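TssK (Serratia sp. FS14, PDB 5Y0E) is a structural component of the type VI secretion system baseplate, which it probably links to the membrane complex spanning the cell envelope. Local coordinates at the interface of chains A and B. Residues are numbered along the deposited sequence; one frame, centred on the assembly and turned at random. Chains: chain A/B, TssK.

The interface of chains A and B. Residues chain A 15, 20; chain B 15, 20.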
# COMPACT_ATOMS: atom_id res chain seq x y z
N LEU A 15 8.87 -52.33 -3.24
CA LEU A 15 8.93 -51.03 -3.86
C LEU A 15 8.75 -51.03 -5.35
O LEU A 15 9.32 -51.83 -6.04
CB LEU A 15 10.25 -50.33 -3.54
CG LEU A 15 10.58 -49.85 -2.14
CD1 LEU A 15 11.99 -49.32 -2.08
CD2 LEU A 15 9.62 -48.79 -1.68
N PHE A 20 7.20 -43.70 -5.47
CA PHE A 20 7.86 -42.44 -5.57
C PHE A 20 7.06 -41.44 -6.35
O PHE A 20 7.05 -40.29 -6.05
CB PHE A 20 9.22 -42.64 -6.18
CG PHE A 20 10.08 -43.56 -5.41
CD1 PHE A 20 9.94 -44.91 -5.54
CD2 PHE A 20 11.00 -43.07 -4.53
CE1 PHE A 20 10.71 -45.76 -4.83
CE2 PHE A 20 11.78 -43.92 -3.81
CZ PHE A 20 11.63 -45.27 -3.96
N LEU B 15 17.75 -48.25 -7.46
CA LEU B 15 17.82 -47.10 -6.61
C LEU B 15 19.18 -46.87 -6.07
O LEU B 15 19.83 -47.77 -5.64
CB LEU B 15 16.89 -47.25 -5.44
CG LEU B 15 15.44 -47.46 -5.78
CD1 LEU B 15 14.80 -48.14 -4.60
CD2 LEU B 15 14.81 -46.12 -5.99
N PHE B 20 17.26 -40.09 -4.31
CA PHE B 20 16.68 -39.33 -3.21
C PHE B 20 17.34 -37.98 -3.06
O PHE B 20 16.66 -36.98 -2.82
CB PHE B 20 16.80 -40.15 -1.93
CG PHE B 20 16.31 -41.54 -2.08
CD1 PHE B 20 14.98 -41.85 -1.89
CD2 PHE B 20 17.17 -42.55 -2.46
CE1 PHE B 20 14.53 -43.13 -2.05
CE2 PHE B 20 16.72 -43.83 -2.62
CZ PHE B 20 15.40 -44.12 -2.41
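The loop carrying A:Leu15 and the first turn of helix 17-37 in chain A meet the same loop and helix of chain B. Two phenylalanines and two leucines form a small apolar patch, which hides 81 Å² of protein surface.

At one end of the patch the two phenylalanine rings meet by their rims. CE2 of A:Phe20 lies 3.4 Å from CE1 of B:Phe20. This B:Phe20 atom sits in the plane of the A:Phe20 ring, at its edge. The ring planes are inclined by about 55°, so the rings are not stacked face to face. In A:Phe20 the ring carbon CG is anti to the carbonyl carbon (chi1 -59°), which directs the ring from its helix towards chain B.

B:Leu15 approaches A:Phe20 from the opposite direction. Its CD2 methyl is 3.9 Å from CZ of A:Phe20; it sits well off that ring's plane, just beyond CZ. CD2 of B:Leu15 is also 4.1 Å from CZ of B:Phe20 in its own chain. One methyl thus touches both rings and helps fill the angle between them. The other branch, CD1 of B:Leu15, reaches CD1 of A:Leu15 at 4.0 Å. The two leucine side chains cross at about a right angle and touch through these methyls.

The patch is not symmetric. CD1 of A:Leu15 is 6.2 Å from CZ of B:Phe20, so the leucine-phenylalanine contact is not repeated in the other sense. More of B:Leu15 than of A:Leu15 is hidden by the partner chain.

TssK proteins form trimers, and the deposited assembly holds three copies. This patch probably helps join two subunits near the start of the long N-terminal helix, at the end of the molecule far from the C-terminal region.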